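Local coordinates for protein cyclopenase asqI (Emericella nidulans, PDB 5YY3) that catalyses the zinc-dependent ring contraction of 4'-methoxycyclopenin to 4'-methoxyviridicatin, with loss of methyl isocyanate, in aspoquinolone biosynthesis, at residues G262-P266 against M366-N370; G359-F363 against C392-W396. All coordinates share one frame; numbering follows the deposited sequence.

Interaction 1 of 2, residues G262-P266 against M366-N370; sequences GGYPP and MAYRN
R369 makes the polar part of this contact, giving one guanidinium N-H to the backbone of the loop 262-266. Its NH2 donates to G263 O at 3.2 Å, nearly straight at 169°; the oxygen lies close to the guanidinium plane and is met on a lone pair, in its own carbonyl plane. A bend at chi3 (-68°) turns the guanidinium so that an edge meets G263 O and a face meets P265 CD. There van der Waals contacts add to the bond: P265 CD is 3.6 Å from R369 NH2, and the same nitrogen is 3.4 Å from Y264 CB. The apolar part gathers round the Y264 ring. M366 SD stands over one face, 4.6 Å from the ring centroid and 16° off the normal, a Met-aromatic contact, while A367 CB comes to the ring edge, 4.4 Å from Y264 CD2. The Y264 hydroxyl is hydrogen-bonded to D390, just ahead of helix 391-410. The Gly-Tyr-Pro loop thus packs against the C-terminal end of helix 355-367, where Y368 leaves helical geometry, within the hemocyanin-type copper-domain fold that this enzyme uses with zinc.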
loop_
_atom_site.group_PDB
_atom_site.type_symbol
_atom_site.label_atom_id
_atom_site.label_comp_id
_atom_site.label_asym_id
_atom_site.label_seq_id
_atom_site.Cartn_x
_atom_site.Cartn_y
_atom_site.Cartn_z
ATOM N N GLY A 262 -19.076 16.815 -14.813
ATOM C CA GLY A 262 -18.210 16.667 -13.661
ATOM C C GLY A 262 -18.506 15.426 -12.840
ATOM O O GLY A 262 -19.403 14.634 -13.157
ATOM N N GLY A 263 -17.732 15.251 -11.777
ATOM C CA GLY A 263 -17.964 14.170 -10.846
ATOM C C GLY A 263 -18.581 14.689 -9.563
ATOM O O GLY A 263 -19.505 15.496 -9.588
ATOM N N TYR A 264 -18.052 14.225 -8.437
ATOM C CA TYR A 264 -18.542 14.610 -7.123
ATOM C C TYR A 264 -17.407 14.346 -6.128
ATOM O O TYR A 264 -16.555 13.483 -6.372
ATOM C CB TYR A 264 -19.823 13.831 -6.764
ATOM C CG TYR A 264 -19.706 12.334 -6.985
ATOM C CD1 TYR A 264 -19.069 11.538 -6.048
ATOM C CD2 TYR A 264 -20.221 11.720 -8.132
ATOM C CE1 TYR A 264 -18.933 10.196 -6.228
ATOM C CE2 TYR A 264 -20.088 10.344 -8.324
ATOM C CZ TYR A 264 -19.441 9.592 -7.358
ATOM O OH TYR A 264 -19.280 8.228 -7.486
ATOM N N PRO A 265 -17.368 15.100 -5.017
ATOM C CA PRO A 265 -16.272 14.936 -4.046
ATOM C C PRO A 265 -16.413 13.684 -3.160
ATOM O O PRO A 265 -17.441 13.008 -3.209
ATOM C CB PRO A 265 -16.373 16.217 -3.202
ATOM C CG PRO A 265 -17.833 16.604 -3.302
ATOM C CD PRO A 265 -18.235 16.250 -4.697
ATOM N N PRO A 266 -15.388 13.377 -2.352
ATOM C CA PRO A 266 -15.543 12.282 -1.388
ATOM C C PRO A 266 -16.672 12.547 -0.405
ATOM O O PRO A 266 -16.904 13.701 -0.040
ATOM C CB PRO A 266 -14.196 12.254 -0.666
ATOM C CG PRO A 266 -13.248 12.921 -1.593
ATOM C CD PRO A 266 -14.031 13.951 -2.320
ATOM N N MET A 366 -27.381 14.498 -7.211
ATOM C CA MET A 366 -26.224 14.614 -6.311
ATOM C C MET A 366 -24.997 15.231 -6.988
ATOM O O MET A 366 -24.262 16.001 -6.379
ATOM C CB MET A 366 -25.855 13.235 -5.753
ATOM C CG MET A 366 -24.469 13.171 -5.118
ATOM S SD MET A 366 -23.756 11.522 -5.252
ATOM C CE MET A 366 -25.002 10.583 -4.411
ATOM N N ALA A 367 -24.784 14.879 -8.252
ATOM C CA ALA A 367 -23.591 15.288 -8.984
ATOM C C ALA A 367 -23.748 16.657 -9.635
ATOM O O ALA A 367 -22.754 17.295 -9.970
ATOM C CB ALA A 367 -23.238 14.241 -10.046
ATOM N N TYR A 368 -24.989 17.104 -9.821
ATOM C CA TYR A 368 -25.247 18.417 -10.416
ATOM C C TYR A 368 -24.720 19.558 -9.555
ATOM O O TYR A 368 -25.061 19.673 -8.373
ATOM C CB TYR A 368 -26.738 18.627 -10.650
ATOM C CG TYR A 368 -27.014 19.838 -11.501
ATOM C CD1 TYR A 368 -27.163 21.101 -10.936
ATOM C CD2 TYR A 368 -27.119 19.721 -12.880
ATOM C CE1 TYR A 368 -27.411 22.215 -11.727
ATOM C CE2 TYR A 368 -27.370 20.814 -13.675
ATOM C CZ TYR A 368 -27.513 22.063 -13.098
ATOM O OH TYR A 368 -27.758 23.146 -13.914
ATOM N N ARG A 369 -23.913 20.420 -10.158
ATOM C CA ARG A 369 -23.299 21.520 -9.414
ATOM C C ARG A 369 -23.522 22.880 -10.073
ATOM O O ARG A 369 -23.201 23.064 -11.251
ATOM C CB ARG A 369 -21.802 21.263 -9.248
ATOM C CG ARG A 369 -21.338 21.322 -7.814
ATOM C CD ARG A 369 -20.034 20.560 -7.619
ATOM N NE ARG A 369 -20.188 19.112 -7.792
ATOM C CZ ARG A 369 -20.754 18.307 -6.893
ATOM N NH1 ARG A 369 -21.254 18.802 -5.758
ATOM N NH2 ARG A 369 -20.833 17.005 -7.130
ATOM N N ASN A 370 -24.057 23.815 -9.281
ATOM C CA ASN A 370 -24.392 25.194 -9.682
ATOM C C ASN A 370 -24.669 25.423 -11.172
ATOM O O ASN A 370 -25.424 26.327 -11.537
ATOM C CB ASN A 370 -23.282 26.148 -9.232
ATOM C CG ASN A 370 -23.514 26.692 -7.829
ATOM O OD1 ASN A 370 -24.636 27.057 -7.470
ATOM N ND2 ASN A 370 -22.446 26.763 -7.032
#

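Interaction 2 of 2, residues G359-F363 against C392-W396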
loop_
_atom_site.group_PDB
_atom_site.type_symbol
_atom_site.label_atom_id
_atom_site.label_comp_id
_atom_site.label_asym_id
_atom_site.label_seq_id
_atom_site.Cartn_x
_atom_site.Cartn_y
_atom_site.Cartn_z
ATOM N N GLY A 359 -34.013 6.490 -8.929
ATOM C CA GLY A 359 -32.751 6.243 -8.247
ATOM C C GLY A 359 -31.550 6.785 -9.004
ATOM O O GLY A 359 -30.693 7.470 -8.421
ATOM N N LEU A 360 -31.482 6.482 -10.300
ATOM C CA LEU A 360 -30.413 7.001 -11.155
ATOM C C LEU A 360 -30.461 8.520 -11.161
ATOM O O LEU A 360 -29.415 9.191 -11.140
ATOM C CB LEU A 360 -30.531 6.465 -12.594
ATOM C CG LEU A 360 -30.297 4.960 -12.758
ATOM C CD1 LEU A 360 -30.335 4.567 -14.228
ATOM C CD2 LEU A 360 -28.984 4.558 -12.121
ATOM N N GLY A 361 -31.687 9.044 -11.185
ATOM C CA GLY A 361 -31.940 10.477 -11.131
ATOM C C GLY A 361 -31.369 11.159 -9.900
ATOM O O GLY A 361 -30.910 12.305 -9.976
ATOM N N LYS A 362 -31.372 10.458 -8.770
ATOM C CA LYS A 362 -30.807 11.012 -7.544
ATOM C C LYS A 362 -29.277 11.114 -7.617
ATOM O O LYS A 362 -28.697 12.040 -7.055
ATOM C CB LYS A 362 -31.230 10.176 -6.336
ATOM C CG LYS A 362 -32.748 10.129 -6.119
ATOM C CD LYS A 362 -33.318 11.511 -5.713
ATOM C CE LYS A 362 -33.041 11.802 -4.247
ATOM N NZ LYS A 362 -33.492 13.157 -3.800
ATOM N N PHE A 363 -28.615 10.181 -8.308
ATOM C CA PHE A 363 -27.168 10.298 -8.491
ATOM C C PHE A 363 -26.844 11.460 -9.432
ATOM O O PHE A 363 -25.860 12.160 -9.241
ATOM C CB PHE A 363 -26.557 8.993 -9.021
ATOM C CG PHE A 363 -26.611 7.854 -8.038
ATOM C CD1 PHE A 363 -25.739 7.805 -6.960
ATOM C CD2 PHE A 363 -27.530 6.822 -8.203
ATOM C CE1 PHE A 363 -25.788 6.741 -6.056
ATOM C CE2 PHE A 363 -27.593 5.771 -7.306
ATOM C CZ PHE A 363 -26.724 5.733 -6.227
ATOM N N CYS A 392 -20.419 4.952 -8.377
ATOM C CA CYS A 392 -21.707 4.993 -7.672
ATOM C C CYS A 392 -22.761 4.137 -8.393
ATOM O O CYS A 392 -23.646 3.572 -7.751
ATOM C CB CYS A 392 -22.211 6.434 -7.481
ATOM S SG CYS A 392 -22.817 7.312 -8.937
ATOM N N PHE A 393 -22.672 4.007 -9.713
ATOM C CA PHE A 393 -23.698 3.239 -10.405
ATOM C C PHE A 393 -23.525 1.742 -10.180
ATOM O O PHE A 393 -24.494 0.985 -10.235
ATOM C CB PHE A 393 -23.717 3.570 -11.894
ATOM C CG PHE A 393 -24.250 4.953 -12.184
ATOM C CD1 PHE A 393 -23.389 6.021 -12.407
ATOM C CD2 PHE A 393 -25.607 5.202 -12.147
ATOM C CE1 PHE A 393 -23.880 7.291 -12.655
ATOM C CE2 PHE A 393 -26.109 6.483 -12.381
ATOM C CZ PHE A 393 -25.248 7.520 -12.638
ATOM N N TRP A 394 -22.296 1.314 -9.905
ATOM C CA TRP A 394 -22.055 -0.095 -9.630
ATOM C C TRP A 394 -22.647 -0.407 -8.283
ATOM O O TRP A 394 -23.127 -1.517 -8.060
ATOM C CB TRP A 394 -20.553 -0.435 -9.712
ATOM C CG TRP A 394 -20.128 -0.431 -11.142
ATOM C CD1 TRP A 394 -19.583 0.609 -11.831
ATOM C CD2 TRP A 394 -20.314 -1.490 -12.093
ATOM N NE1 TRP A 394 -19.377 0.253 -13.145
ATOM C CE2 TRP A 394 -19.818 -1.035 -13.330
ATOM C CE3 TRP A 394 -20.832 -2.790 -12.012
ATOM C CZ2 TRP A 394 -19.829 -1.829 -14.476
ATOM C CZ3 TRP A 394 -20.838 -3.575 -13.142
ATOM C CH2 TRP A 394 -20.332 -3.095 -14.361
ATOM N N ARG A 395 -22.681 0.587 -7.398
ATOM C CA ARG A 395 -23.311 0.372 -6.099
ATOM C C ARG A 395 -24.838 0.299 -6.276
ATOM O O ARG A 395 -25.510 -0.483 -5.599
ATOM C CB ARG A 395 -22.903 1.463 -5.098
ATOM C CG ARG A 395 -21.377 1.525 -4.852
ATOM C CD ARG A 395 -21.021 2.301 -3.564
ATOM N NE ARG A 395 -21.923 1.866 -2.513
ATOM C CZ ARG A 395 -22.101 2.493 -1.361
ATOM N NH1 ARG A 395 -21.401 3.596 -1.084
ATOM N NH2 ARG A 395 -22.985 2.006 -0.489
ATOM N N TRP A 396 -25.379 1.078 -7.209
ATOM C CA TRP A 396 -26.794 0.949 -7.530
ATOM C C TRP A 396 -27.087 -0.387 -8.243
ATOM O O TRP A 396 -28.048 -1.081 -7.887
ATOM C CB TRP A 396 -27.277 2.133 -8.381
ATOM C CG TRP A 396 -28.769 2.095 -8.643
ATOM C CD1 TRP A 396 -29.381 1.751 -9.809
ATOM C CD2 TRP A 396 -29.821 2.398 -7.711
ATOM N NE1 TRP A 396 -30.748 1.822 -9.667
ATOM C CE2 TRP A 396 -31.046 2.219 -8.383
ATOM C CE3 TRP A 396 -29.850 2.788 -6.366
ATOM C CZ2 TRP A 396 -32.285 2.424 -7.772
ATOM C CZ3 TRP A 396 -31.076 2.999 -5.757
ATOM C CH2 TRP A 396 -32.280 2.819 -6.462
#
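F363 reaches from helix 359-363 toward helix 392-396 and lies among C392, F393 and W396. C392 SG approaches its ring obliquely, 4.3 Å from the centroid and 40° off the normal, a sulfur-aromatic contact, with F363 CD1 the nearest carbon at 3.6 Å. The same sulfur, set between the backbone N and the carbonyl carbon, also stands over one face of F393, offset toward its rim. The F363 and F393 rings meet obliquely, their planes at 52°. The two helices run nearly antiparallel, their axes 10.9 Å apart, and belong to the helical core of the hemocyanin/tyrosinase-type metal domain; L360 and W396 come within about 6 and 7 Å, side chain to side chain, of the zinc ligands H190 and H218 respectively. W396 has CG anti to its backbone N (chi1 -175°), which carries the indole across to G359. Having no side chain, G359 lets the six-membered ring come up to its CA, 4.2 Å from the ring centroid, a CH-pi contact over the face. W396 NE1 is hydrogen-bonded to H356 ND1, one turn before G359. L360 CD2 fills the corner between the aromatics, 3.4 Å from F393 CD2 at the ring edge and 3.7 Å from W396 CD1.

In the fold
Both interactions use helix 355-367, at successive positions. Interaction 2 takes its middle and pairs it with helix 391-410 in the buried interior, on the zinc-ligand side; interaction 1 takes its C-terminal end and meets a loop in a partly exposed place away from the metal. The chemistry follows: interaction 2 is wholly apolar and aromatic between its segments, whereas interaction 1 combines a solvent-side arginine-to-carbonyl bond with a buried Met-aromatic contact. The two meet where Y264 OH packs 3.4 Å from C392 CB. D390, already the partner of Y264, also accepts from C392 N, tying the loop to the start of helix 391-410, while W270 touches both M366 and F363.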